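Local coordinates for protein trehalose monomycolate transport factor A (PDB 6T84) that is required for MmpL3-dependent transport of trehalose monomycolate to the mycobacterial cell wall, and for growth and cell elongation, and binds MmpL3 through its N-terminal part, at residues L10-H21 / V155-L166; Q56-I64 / V73-G81. All coordinates share one frame; numbering follows the deposited sequence. Where two conformers were deposited one is given.

Overall arrangement
Both contacts lie in the probably cytoplasmic part of the N-terminal domain, their centres about 16 Å apart. Contact 2 pairs two adjacent inner strands, 60-67 and 71-77, of the nine-stranded antiparallel sheet; contact 1 packs helix 10-21 against the start of helix 159-175 on one face of it. Contact 2 is centred about 10 Å from the centre of the chain, contact 1 about 15 Å. Both are partly buried: seven of 13 touching residues are buried in contact 2, five of 14 in contact 1, where Ser-20 and Asn-158 are exposed. Backbone bonds and aliphatic branches dominate contact 2; interlocked tryptophans, arginines and one shared aspartate carry contact 1. They meet where Trp-17 CH2 packs 3.7 Å from Ile-64 CD1.

Contact 1 of 2, residues L10-H21 / V155-L166; sequences LGRRRKSWAKSH and VTSNRAQWDEGL. With SO4 (sulfate ion), chain B.
Trp-17 and Trp-162 interlock as reciprocal knobs-into-holes where helix 10-21 crosses the first turns of helix 159-175 at -45°, both on the same face of the antiparallel sheet. Followed outward, Trp-162 CB sits over the six-membered ring of Trp-17, a CH-pi contact of 4.0 Å to the centroid. CE3 comes 3.7 Å from Trp-17 CG in a T-shaped stack, the edge of the Trp-162 six-membered ring toward the face of the Trp-17 five-membered ring, planes at 70°. CZ3 meets Arg-14 CA (3.6 Å) and Arg-13 O, CH2 lies by Arg-14 N, CZ2 reaches Leu-10 CD1, and CE2 and NE1 lie near Arg-14 NH2. Bends at chi2 and chi3 fold Arg-14 over the Trp-162 face opposite Asn-158 O and Arg-159 CA: CD makes a CH-pi contact and CZ a cation-pi contact, 4.2 Å from the six-membered centroid. The guanidinium stands almost upright on the ring and continues to Asp-66 in a salt bridge and to Asn-51 O.

One Arg-159 guanidinium face lies over Trp-17 CA, and NH2 donates in plane to Ser-20 OG at 2.9 Å. Asn-158 and Gln-161 form a capping box. At the start of helix 10-21, Arg-12 N donates to O1 of a sulfate ion, probably from the crystallisation liquor. A water joins Arg-13 NH2 to Ser-157 O, while Arg-13 also bonds to Arg-8 O. Asp-163 OD1 accepts two bonds, which would probably favour its charged form: Trp-17 NE1 at 2.7 Å from above the carboxylate plane, and His-21 NE2 at 2.8 Å on the syn side.

Contact 2 of 2, residues Q56-I64 / V73-G81; sequences QIRGEAVFI and VIALHRKVG
Ile-74 lies beside both Val-62 and Ile-64, its branches pointing the same way as theirs: CG2 is 3.7 Å from Val-62 CG2, and CG1 is 3.9 Å from Ile-64 CG1. Leu-76 extends this apolar face. With CG anti to the backbone N (chi1 176°), its CD1 comes within 4.1 Å of both Val-62 CB and Ile-57 CD1. Helix 159-175 packs on this side, with Val-169 on Ile-74 and Asn-173 on Leu-76. The other face carries Phe-63 and Ala-75, which meet Trp-36 and Trp-148.

The backbones form an antiparallel beta hairpin within the large sheet. Phe-63 and Ala-75 form a hydrogen-bonded pair, N to O in both directions, flanked by the non-hydrogen-bonded pairs Val-62 with Leu-76 and Ile-64 with Ile-74, where CA-H...O contacts fill in. A type I' turn, Ile-57 to Glu-60, leads into the first strand from its other neighbour, strand 52-57.

At the far end His-77 N donates to Ala-61 O at 2.8 Å. Beyond it, the bent Glu-60 chain brings its carboxylate to the edge of the His-77 ring, the two planes 16° apart, and ND1 donates to OE1 at 2.7 Å, nearly along the C-O axis.

Contact 1 of 2, residues L10-H21 / V155-L166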
# COMPACT_ATOMS: atom_id res chain seq x y z
N LEU A 10 2.65 -11.34 18.01
CA LEU A 10 2.20 -10.46 16.94
C LEU A 10 0.83 -9.89 17.25
O LEU A 10 0.63 -8.69 17.06
CB LEU A 10 2.25 -11.19 15.58
CG LEU A 10 1.67 -10.44 14.39
CD1 LEU A 10 2.41 -9.13 14.22
CD2 LEU A 10 1.79 -11.34 13.14
N GLY A 11 -0.11 -10.71 17.71
CA GLY A 11 -1.46 -10.23 18.00
C GLY A 11 -1.48 -9.23 19.14
O GLY A 11 -2.13 -8.18 19.05
N ARG A 12 -0.79 -9.54 20.23
CA ARG A 12 -0.74 -8.62 21.36
C ARG A 12 -0.12 -7.30 20.94
O ARG A 12 -0.62 -6.23 21.32
CB ARG A 12 0.10 -9.25 22.47
CG ARG A 12 0.35 -8.36 23.67
CD ARG A 12 1.17 -9.09 24.72
NE ARG A 12 0.44 -10.21 25.31
CZ ARG A 12 0.56 -11.48 24.94
NH1 ARG A 12 1.39 -11.81 23.96
NH2 ARG A 12 -0.15 -12.42 25.54
N ARG A 13 0.97 -7.36 20.17
CA ARG A 13 1.65 -6.13 19.76
C ARG A 13 0.79 -5.32 18.80
O ARG A 13 0.75 -4.09 18.91
CB ARG A 13 3.01 -6.48 19.14
CG ARG A 13 4.02 -6.97 20.17
CD ARG A 13 5.43 -7.35 19.61
NE ARG A 13 5.50 -8.50 18.69
CZ ARG A 13 5.67 -8.40 17.36
NH1 ARG A 13 5.76 -7.18 16.74
NH2 ARG A 13 5.76 -9.51 16.63
N ARG A 14 0.06 -5.98 17.89
CA ARG A 14 -0.80 -5.26 16.98
C ARG A 14 -1.97 -4.61 17.73
O ARG A 14 -2.37 -3.47 17.43
CB ARG A 14 -1.27 -6.20 15.86
CG ARG A 14 -2.13 -5.51 14.76
CD ARG A 14 -1.26 -4.61 13.85
NE ARG A 14 -0.15 -5.34 13.20
CZ ARG A 14 -0.22 -6.09 12.09
NH1 ARG A 14 -1.40 -6.36 11.50
NH2 ARG A 14 0.88 -6.67 11.60
N LYS A 15 -2.54 -5.31 18.72
CA LYS A 15 -3.59 -4.72 19.56
C LYS A 15 -3.08 -3.52 20.36
O LYS A 15 -3.78 -2.50 20.48
CB LYS A 15 -4.17 -5.82 20.50
CG LYS A 15 -5.60 -5.55 20.94
CD LYS A 15 -6.11 -6.69 21.83
CE LYS A 15 -6.12 -8.05 21.13
NZ LYS A 15 -6.91 -9.08 21.88
N SER A 16 -1.86 -3.61 20.93
CA SER A 16 -1.29 -2.47 21.65
C SER A 16 -1.11 -1.27 20.72
O SER A 16 -1.38 -0.13 21.11
CB SER A 16 0.06 -2.86 22.27
OG SER A 16 0.72 -1.75 22.92
N TRP A 17 -0.60 -1.51 19.51
CA TRP A 17 -0.38 -0.43 18.56
C TRP A 17 -1.71 0.19 18.14
O TRP A 17 -1.80 1.42 18.05
CB TRP A 17 0.37 -1.02 17.38
CG TRP A 17 0.63 -0.10 16.27
CD1 TRP A 17 1.60 0.87 16.20
CD2 TRP A 17 -0.07 -0.04 15.02
NE1 TRP A 17 1.55 1.51 15.00
CE2 TRP A 17 0.55 0.96 14.24
CE3 TRP A 17 -1.16 -0.76 14.48
CZ2 TRP A 17 0.14 1.28 12.96
CZ3 TRP A 17 -1.57 -0.45 13.20
CH2 TRP A 17 -0.93 0.57 12.45
N ALA A 18 -2.73 -0.63 17.90
CA ALA A 18 -4.05 -0.10 17.59
C ALA A 18 -4.53 0.81 18.72
O ALA A 18 -5.04 1.92 18.49
CB ALA A 18 -5.04 -1.25 17.41
N LYS A 19 -4.36 0.37 19.97
CA LYS A 19 -4.78 1.21 21.10
C LYS A 19 -4.02 2.54 21.13
O LYS A 19 -4.61 3.59 21.35
CB LYS A 19 -4.57 0.44 22.42
CG LYS A 19 -4.90 1.25 23.66
CD LYS A 19 -4.48 0.43 24.90
CE LYS A 19 -4.95 1.11 26.19
NZ LYS A 19 -4.57 0.32 27.40
N SER A 20 -2.71 2.53 20.88
CA SER A 20 -1.97 3.80 20.86
C SER A 20 -2.59 4.77 19.87
O SER A 20 -2.66 5.97 20.14
CB SER A 20 -0.52 3.55 20.45
OG SER A 20 0.24 2.87 21.46
N HIS A 21 -3.00 4.28 18.71
CA HIS A 21 -3.53 5.10 17.62
C HIS A 21 -5.02 5.40 17.77
O HIS A 21 -5.57 6.10 16.92
CB HIS A 21 -3.25 4.40 16.31
CG HIS A 21 -1.84 4.58 15.86
ND1 HIS A 21 -1.44 5.70 15.13
CD2 HIS A 21 -0.73 3.84 16.05
CE1 HIS A 21 -0.14 5.64 14.92
NE2 HIS A 21 0.32 4.51 15.43
N VAL A 155 5.56 -9.54 6.87
CA VAL A 155 4.73 -9.78 8.06
C VAL A 155 5.56 -9.74 9.31
O VAL A 155 5.03 -9.57 10.41
CB VAL A 155 3.95 -11.11 7.97
CG1 VAL A 155 3.10 -11.32 9.21
CG2 VAL A 155 3.04 -11.08 6.82
N THR A 156 6.85 -9.95 9.20
CA THR A 156 7.75 -9.84 10.33
C THR A 156 8.03 -8.39 10.72
O THR A 156 8.81 -8.16 11.65
CB THR A 156 9.06 -10.56 9.97
OG1 THR A 156 9.45 -10.17 8.64
CG2 THR A 156 8.89 -12.06 10.00
N SER A 157 7.40 -7.42 10.06
CA SER A 157 7.62 -6.05 10.45
C SER A 157 7.13 -5.85 11.88
O SER A 157 6.25 -6.56 12.36
CB SER A 157 6.85 -5.12 9.50
OG SER A 157 7.39 -5.18 8.20
N ASN A 158 7.68 -4.84 12.55
CA ASN A 158 7.40 -4.57 13.96
C ASN A 158 6.70 -3.24 14.10
O ASN A 158 6.45 -2.58 13.09
CB ASN A 158 8.70 -4.62 14.77
CG ASN A 158 9.74 -3.57 14.35
OD1 ASN A 158 9.42 -2.51 13.82
ND2 ASN A 158 11.01 -3.88 14.58
N ARG A 159 6.38 -2.83 15.35
CA ARG A 159 5.54 -1.64 15.51
C ARG A 159 6.18 -0.38 14.98
O ARG A 159 5.47 0.48 14.44
CB ARG A 159 4.94 -1.42 16.91
CG ARG A 159 5.82 -0.86 17.94
CD ARG A 159 5.04 -0.62 19.22
NE ARG A 159 4.16 0.56 19.18
CZ ARG A 159 3.14 0.78 20.03
NH1 ARG A 159 2.79 -0.12 20.98
NH2 ARG A 159 2.42 1.87 19.90
N ALA A 160 7.50 -0.25 15.10
CA ALA A 160 8.15 0.91 14.50
C ALA A 160 7.98 0.88 12.98
O ALA A 160 7.75 1.93 12.37
CB ALA A 160 9.65 0.95 14.88
N GLN A 161 8.03 -0.30 12.37
CA GLN A 161 7.81 -0.39 10.93
C GLN A 161 6.34 -0.13 10.57
O GLN A 161 6.08 0.43 9.49
CB GLN A 161 8.26 -1.74 10.40
CG GLN A 161 9.80 -1.70 10.30
CD GLN A 161 10.43 -3.07 10.19
OE1 GLN A 161 10.01 -4.01 10.86
NE2 GLN A 161 11.48 -3.18 9.37
N TRP A 162 5.39 -0.50 11.43
CA TRP A 162 3.99 -0.15 11.16
C TRP A 162 3.82 1.35 11.20
O TRP A 162 3.16 1.92 10.31
CB TRP A 162 3.03 -0.83 12.15
CG TRP A 162 3.20 -2.32 12.24
CD1 TRP A 162 3.71 -3.16 11.28
CD2 TRP A 162 2.91 -3.14 13.39
NE1 TRP A 162 3.75 -4.45 11.77
CE2 TRP A 162 3.29 -4.47 13.06
CE3 TRP A 162 2.39 -2.87 14.67
CZ2 TRP A 162 3.18 -5.54 13.98
CZ3 TRP A 162 2.24 -3.93 15.56
CH2 TRP A 162 2.63 -5.25 15.22
N ASP A 163 4.42 2.03 12.18
CA ASP A 163 4.35 3.49 12.21
C ASP A 163 5.02 4.11 10.98
O ASP A 163 4.49 5.04 10.38
CB ASP A 163 5.02 4.01 13.47
CG ASP A 163 4.10 3.99 14.67
OD1 ASP A 163 2.87 3.84 14.48
OD2 ASP A 163 4.61 4.18 15.80
N GLU A 164 6.20 3.60 10.57
CA GLU A 164 6.80 4.16 9.38
C GLU A 164 5.95 3.86 8.15
O GLU A 164 5.87 4.66 7.22
CB GLU A 164 8.20 3.56 9.22
CG GLU A 164 9.02 4.14 8.04
CD GLU A 164 9.15 5.68 8.00
OE1 GLU A 164 9.07 6.37 9.05
OE2 GLU A 164 9.35 6.21 6.89
N GLY A 165 5.23 2.73 8.15
CA GLY A 165 4.36 2.41 7.03
C GLY A 165 3.20 3.37 6.91
O GLY A 165 2.78 3.73 5.80
N LEU A 166 2.62 3.78 8.06
CA LEU A 166 1.59 4.82 8.00
C LEU A 166 2.14 6.07 7.36
O LEU A 166 1.48 6.67 6.52
CB LEU A 166 1.01 5.18 9.37
CG LEU A 166 0.25 4.12 10.16
CD1 LEU A 166 -0.16 4.76 11.47
CD2 LEU A 166 -0.95 3.60 9.36
S SO4 B . -0.27 -13.28 20.82
O1 SO4 B . 0.52 -12.08 20.62
O2 SO4 B . -1.63 -13.23 20.26
O3 SO4 B . 0.44 -14.47 20.32
O4 SO4 B . -0.25 -13.45 22.27
O HOH W 1 6.43 -8.43 14.19
O HOH W 2 3.24 -2.96 19.79

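Contact 2 of 2, residues Q56-I64 / V73-G81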
# COMPACT_ATOMS: atom_id res chain seq x y z
N GLN A 56 -8.56 5.85 11.18
CA GLN A 56 -8.63 7.00 10.25
C GLN A 56 -7.36 7.81 10.39
O GLN A 56 -6.79 7.90 11.48
CB GLN A 56 -9.77 7.96 10.57
CG GLN A 56 -11.18 7.39 10.24
CD GLN A 56 -12.28 8.43 10.44
OE1 GLN A 56 -12.84 8.95 9.47
NE2 GLN A 56 -12.59 8.73 11.70
N ILE A 57 -6.92 8.40 9.27
CA ILE A 57 -5.81 9.37 9.27
C ILE A 57 -6.39 10.64 8.69
O ILE A 57 -6.78 10.65 7.51
CB ILE A 57 -4.63 8.90 8.40
CG1 ILE A 57 -3.96 7.65 8.99
CG2 ILE A 57 -3.60 10.02 8.21
CD1 ILE A 57 -2.90 7.06 8.08
N ARG A 58 -6.48 11.69 9.52
CA ARG A 58 -7.03 12.99 9.14
C ARG A 58 -8.31 12.82 8.33
O ARG A 58 -8.49 13.37 7.25
CB ARG A 58 -5.98 13.88 8.49
CG ARG A 58 -4.70 14.14 9.37
CD ARG A 58 -4.94 14.84 10.75
NE ARG A 58 -3.70 15.09 11.53
CZ ARG A 58 -3.67 15.55 12.79
NH1 ARG A 58 -4.80 15.82 13.43
NH2 ARG A 58 -2.51 15.74 13.43
N GLY A 59 -9.18 11.96 8.83
CA GLY A 59 -10.50 11.86 8.26
C GLY A 59 -10.67 10.78 7.22
O GLY A 59 -11.79 10.62 6.71
N GLU A 60 -9.62 10.11 6.81
CA GLU A 60 -9.72 9.11 5.76
C GLU A 60 -9.46 7.73 6.37
O GLU A 60 -8.52 7.54 7.17
CB GLU A 60 -8.70 9.39 4.66
CG GLU A 60 -9.03 10.64 3.87
CD GLU A 60 -10.28 10.53 3.03
OE1 GLU A 60 -10.78 9.42 2.77
OE2 GLU A 60 -10.79 11.61 2.61
N ALA A 61 -10.27 6.74 5.97
CA ALA A 61 -10.11 5.39 6.51
C ALA A 61 -8.72 4.81 6.20
O ALA A 61 -8.18 4.98 5.09
CB ALA A 61 -11.16 4.45 5.91
N VAL A 62 -8.16 4.11 7.19
CA VAL A 62 -6.93 3.34 6.99
C VAL A 62 -7.15 1.97 7.61
O VAL A 62 -7.70 1.85 8.72
CB VAL A 62 -5.69 4.05 7.58
CG1 VAL A 62 -5.75 4.15 9.11
CG2 VAL A 62 -4.39 3.31 7.16
N PHE A 63 -6.77 0.93 6.88
CA PHE A 63 -6.87 -0.45 7.35
C PHE A 63 -5.50 -1.10 7.33
O PHE A 63 -4.74 -0.88 6.38
CB PHE A 63 -7.82 -1.26 6.45
CG PHE A 63 -9.25 -0.64 6.33
CD1 PHE A 63 -9.82 0.14 7.34
CD2 PHE A 63 -10.00 -0.86 5.23
CE1 PHE A 63 -11.12 0.69 7.26
CE2 PHE A 63 -11.30 -0.35 5.13
CZ PHE A 63 -11.85 0.42 6.15
N ILE A 64 -5.14 -1.84 8.37
CA ILE A 64 -3.85 -2.50 8.47
C ILE A 64 -4.14 -3.95 8.80
O ILE A 64 -4.92 -4.23 9.72
CB ILE A 64 -2.99 -1.86 9.57
CG1 ILE A 64 -2.86 -0.34 9.29
CG2 ILE A 64 -1.59 -2.54 9.59
CD1 ILE A 64 -3.76 0.53 10.15
N VAL A 73 -0.28 -5.35 5.11
CA VAL A 73 -0.74 -4.32 4.18
C VAL A 73 -1.34 -3.17 4.95
O VAL A 73 -2.10 -3.38 5.91
CB VAL A 73 -1.77 -4.91 3.19
CG1 VAL A 73 -2.26 -3.83 2.24
CG2 VAL A 73 -1.12 -6.06 2.41
N ILE A 74 -1.08 -1.95 4.49
CA ILE A 74 -1.75 -0.75 4.99
C ILE A 74 -2.46 -0.13 3.80
O ILE A 74 -1.82 0.13 2.76
CB ILE A 74 -0.71 0.24 5.57
CG1 ILE A 74 0.04 -0.40 6.74
CG2 ILE A 74 -1.39 1.57 5.98
CD1 ILE A 74 1.25 0.50 7.23
N ALA A 75 -3.79 0.04 3.91
CA ALA A 75 -4.60 0.63 2.84
C ALA A 75 -5.20 1.94 3.32
O ALA A 75 -5.87 1.96 4.35
CB ALA A 75 -5.76 -0.29 2.44
N LEU A 76 -4.96 3.03 2.58
CA LEU A 76 -5.44 4.36 2.95
C LEU A 76 -6.44 4.87 1.92
O LEU A 76 -6.19 4.82 0.72
CB LEU A 76 -4.26 5.33 3.03
CG LEU A 76 -4.59 6.81 3.31
CD1 LEU A 76 -5.20 6.98 4.70
CD2 LEU A 76 -3.28 7.72 3.18
N HIS A 77 -7.59 5.33 2.40
CA HIS A 77 -8.61 5.80 1.46
C HIS A 77 -8.23 7.11 0.78
O HIS A 77 -7.73 8.04 1.42
CB HIS A 77 -9.94 5.98 2.20
CG HIS A 77 -11.08 6.26 1.28
ND1 HIS A 77 -11.65 7.52 1.14
CD2 HIS A 77 -11.79 5.43 0.48
CE1 HIS A 77 -12.64 7.45 0.27
NE2 HIS A 77 -12.75 6.20 -0.15
N ARG A 78 -8.48 7.19 -0.53
CA ARG A 78 -8.19 8.39 -1.32
C ARG A 78 -9.41 9.30 -1.38
O ARG A 78 -10.56 8.84 -1.54
CB ARG A 78 -7.89 8.04 -2.77
CG ARG A 78 -6.66 7.20 -3.03
CD ARG A 78 -6.64 6.79 -4.52
NE ARG A 78 -6.55 7.97 -5.38
CZ ARG A 78 -5.38 8.52 -5.70
NH1 ARG A 78 -4.26 7.97 -5.24
NH2 ARG A 78 -5.34 9.61 -6.47
N LYS A 79 -9.15 10.60 -1.34
CA LYS A 79 -10.26 11.55 -1.36
C LYS A 79 -10.94 11.60 -2.73
O LYS A 79 -12.17 11.69 -2.81
CB LYS A 79 -9.76 12.93 -0.93
CG LYS A 79 -10.86 13.96 -0.79
CD LYS A 79 -10.31 15.30 -0.33
CE LYS A 79 -11.43 16.30 -0.11
NZ LYS A 79 -12.47 15.72 0.80
N VAL A 80 -10.16 11.54 -3.81
CA VAL A 80 -10.67 11.59 -5.17
C VAL A 80 -10.17 10.35 -5.92
O VAL A 80 -8.97 10.10 -5.98
CB VAL A 80 -10.21 12.88 -5.88
CG1 VAL A 80 -10.87 12.99 -7.26
CG2 VAL A 80 -10.48 14.11 -4.99
N GLY A 81 -11.10 9.61 -6.54
CA GLY A 81 -10.71 8.40 -7.26
C GLY A 81 -9.97 8.67 -8.56
O GLY A 81 -10.00 9.76 -9.15